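Local coordinates for MutT/nudix family protein (Enterococcus faecalis, PDB 2FML), which is of unknown function but probably hydrolyses or binds a nucleoside diphosphate-linked compound through its Nudix domain, which precedes a winged-helix domain related to NrtR DNA-binding regulators, at residues L40-V45 / L90-E95. Sequence-based numbering, arbitrary orientation.
Sequences LTVDMV and LRETKE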
loop_
_atom_site.group_PDB
_atom_site.type_symbol
_atom_site.label_atom_id
_atom_site.label_comp_id
_atom_site.label_asym_id
_atom_site.label_seq_id
_atom_site.Cartn_x
_atom_site.Cartn_y
_atom_site.Cartn_z
ATOM N N LEU A 40 11.535 -11.112 2.939
ATOM C CA LEU A 40 10.690 -10.217 2.171
ATOM C C LEU A 40 10.316 -10.878 0.848
ATOM O O LEU A 40 11.174 -11.272 0.063
ATOM C CB LEU A 40 11.414 -8.881 1.868
ATOM C CG LEU A 40 10.494 -7.780 1.183
ATOM C CD1 LEU A 40 9.491 -7.375 2.244
ATOM C CD2 LEU A 40 11.330 -6.591 0.767
ATOM N N THR A 41 9.014 -10.972 0.586
ATOM C CA THR A 41 8.576 -11.552 -0.658
ATOM C C THR A 41 7.621 -10.589 -1.343
ATOM O O THR A 41 7.294 -9.501 -0.800
ATOM C CB THR A 41 7.836 -12.926 -0.460
ATOM O OG1 THR A 41 6.734 -12.740 0.406
ATOM C CG2 THR A 41 8.704 -14.005 0.126
ATOM N N VAL A 42 7.287 -10.956 -2.593
ATOM C CA VAL A 42 6.369 -10.235 -3.456
ATOM C C VAL A 42 5.422 -11.305 -3.992
ATOM O O VAL A 42 5.831 -12.434 -4.201
ATOM C CB VAL A 42 7.096 -9.490 -4.675
ATOM C CG1 VAL A 42 7.817 -8.282 -4.203
ATOM C CG2 VAL A 42 8.061 -10.431 -5.432
ATOM N N ASP A 43 4.185 -10.929 -4.251
ATOM C CA ASP A 43 3.233 -11.804 -4.884
ATOM C C ASP A 43 2.467 -10.939 -5.880
ATOM O O ASP A 43 2.256 -9.701 -5.664
ATOM C CB ASP A 43 2.247 -12.370 -3.831
ATOM C CG ASP A 43 2.838 -13.555 -3.064
ATOM O OD1 ASP A 43 2.913 -14.664 -3.656
ATOM O OD2 ASP A 43 3.271 -13.375 -1.887
HETATM N N MSE A 44 1.999 -11.579 -6.946
HETATM C CA MSE A 44 1.437 -10.845 -8.062
HETATM C C MSE A 44 0.063 -11.345 -8.403
HETATM O O MSE A 44 -0.118 -12.549 -8.598
HETATM C CB MSE A 44 2.383 -10.959 -9.243
HETATM C CG MSE A 44 1.850 -10.497 -10.545
HETATM SE SE MSE A 44 1.730 -8.504 -10.693
HETATM C CE MSE A 44 0.000 -8.469 -10.656
ATOM N N VAL A 45 -0.913 -10.413 -8.451
ATOM C CA VAL A 45 -2.281 -10.760 -8.896
ATOM C C VAL A 45 -2.456 -10.271 -10.319
ATOM O O VAL A 45 -2.523 -9.080 -10.546
ATOM C CB VAL A 45 -3.400 -10.216 -7.995
ATOM C CG1 VAL A 45 -4.775 -10.648 -8.570
ATOM C CG2 VAL A 45 -3.241 -10.689 -6.494
ATOM N N LEU A 90 8.301 -8.144 -10.956
ATOM C CA LEU A 90 8.424 -8.311 -12.380
ATOM C C LEU A 90 9.345 -9.441 -12.823
ATOM O O LEU A 90 9.036 -10.118 -13.779
ATOM C CB LEU A 90 8.876 -6.999 -13.061
ATOM C CG LEU A 90 8.169 -5.639 -12.878
ATOM C CD1 LEU A 90 8.948 -4.591 -13.740
ATOM C CD2 LEU A 90 6.746 -5.709 -13.222
ATOM N N ARG A 91 10.480 -9.594 -12.143
ATOM C CA ARG A 91 11.435 -10.703 -12.341
ATOM C C ARG A 91 10.815 -12.076 -11.955
ATOM O O ARG A 91 10.923 -13.043 -12.719
ATOM C CB ARG A 91 12.637 -10.436 -11.448
ATOM C CG ARG A 91 13.950 -11.140 -11.769
ATOM C CD ARG A 91 14.771 -11.111 -10.521
ATOM N NE ARG A 91 14.447 -12.332 -9.852
ATOM C CZ ARG A 91 14.121 -12.528 -8.596
ATOM N NH1 ARG A 91 14.050 -11.583 -7.676
ATOM N NH2 ARG A 91 13.860 -13.754 -8.283
ATOM N N GLU A 92 10.174 -12.154 -10.794
ATOM C CA GLU A 92 9.485 -13.387 -10.330
ATOM C C GLU A 92 8.322 -13.824 -11.184
ATOM O O GLU A 92 8.134 -15.012 -11.406
ATOM C CB GLU A 92 9.045 -13.273 -8.886
ATOM C CG GLU A 92 10.218 -13.294 -7.918
ATOM C CD GLU A 92 10.876 -14.696 -7.742
ATOM O OE1 GLU A 92 10.281 -15.745 -8.098
ATOM O OE2 GLU A 92 11.991 -14.742 -7.186
ATOM N N THR A 93 7.576 -12.862 -11.710
ATOM C CA THR A 93 6.446 -13.159 -12.581
ATOM C C THR A 93 6.949 -13.724 -13.904
ATOM O O THR A 93 6.428 -14.730 -14.385
ATOM C CB THR A 93 5.565 -11.916 -12.815
ATOM O OG1 THR A 93 5.100 -11.456 -11.552
ATOM C CG2 THR A 93 4.370 -12.185 -13.834
ATOM N N LYS A 94 7.969 -13.102 -14.475
ATOM C CA LYS A 94 8.599 -13.659 -15.655
ATOM C C LYS A 94 9.212 -15.053 -15.442
ATOM O O LYS A 94 8.985 -15.938 -16.253
ATOM C CB LYS A 94 9.620 -12.694 -16.253
ATOM C CG LYS A 94 9.995 -13.098 -17.656
ATOM C CD LYS A 94 11.189 -12.331 -18.175
ATOM C CE LYS A 94 11.675 -12.955 -19.496
ATOM N NZ LYS A 94 12.952 -12.272 -19.860
ATOM N N GLU A 95 9.980 -15.252 -14.356
ATOM C CA GLU A 95 10.688 -16.541 -14.119
ATOM C C GLU A 95 9.674 -17.656 -13.933
ATOM O O GLU A 95 9.889 -18.770 -14.479
ATOM C CB GLU A 95 11.626 -16.502 -12.885
ATOM C CG GLU A 95 12.500 -15.207 -12.772
ATOM C CD GLU A 95 13.886 -15.324 -12.055
ATOM O OE1 GLU A 95 13.898 -15.719 -10.856
ATOM O OE2 GLU A 95 14.926 -14.947 -12.696
#
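Met44, deposited as selenomethionine, lays the first two carbons of its side chain against the hydroxyl of Thr93, CG standing 3.5 Å and CB 3.6 Å from Thr93 OG1. These are van der Waals contacts; no hydrogen bond joins strand to helix here. The hydroxyl finds its polar partner one turn back in its own helix, the backbone carbonyl of Val89. With OG1 beside the backbone N and anti to the carbonyl carbon (chi1 -59°), Thr93 can make that bond while still presenting the oxygen to Met44. The selenomethionine chain starts toward the helix but bends at chi2 and chi3, carrying its selenium end away from it; the side chain also packs on Val89 and on Tyr128 and Ala130 of strand 123-131.

Two residues earlier on the strand, Val42 makes a looser meeting, its CG2 lying 4.4 Å from Glu92 CG. The valine thus meets the glutamate at an aliphatic carbon, not at the carboxylate. That carboxylate turns to the guanidinium of Arg91, although the model sets the two groups closer than a salt bridge should be, so the detail of the pair is doubtful. Arg91 NH2 also forms a salt bridge with Glu95 OE1 over 3.2 Å, but Glu95 crowds the Arg91 carbonyl in the model and its exact orientation is less sure. Glu83 holds the other terminal nitrogen of Arg91, NH1.

Strand alternation sends Val42 and Met44 to the helix side, whereas Asp43 points away and bonds to Thr125 of strand 123-131. The contact thus joins a strand of the mixed sheet to helix 85-97, whose RETKEE sequence lies in the Nudix box, and this buried packing of the box helix on the sheet is characteristic of the alpha/beta/alpha Nudix fold.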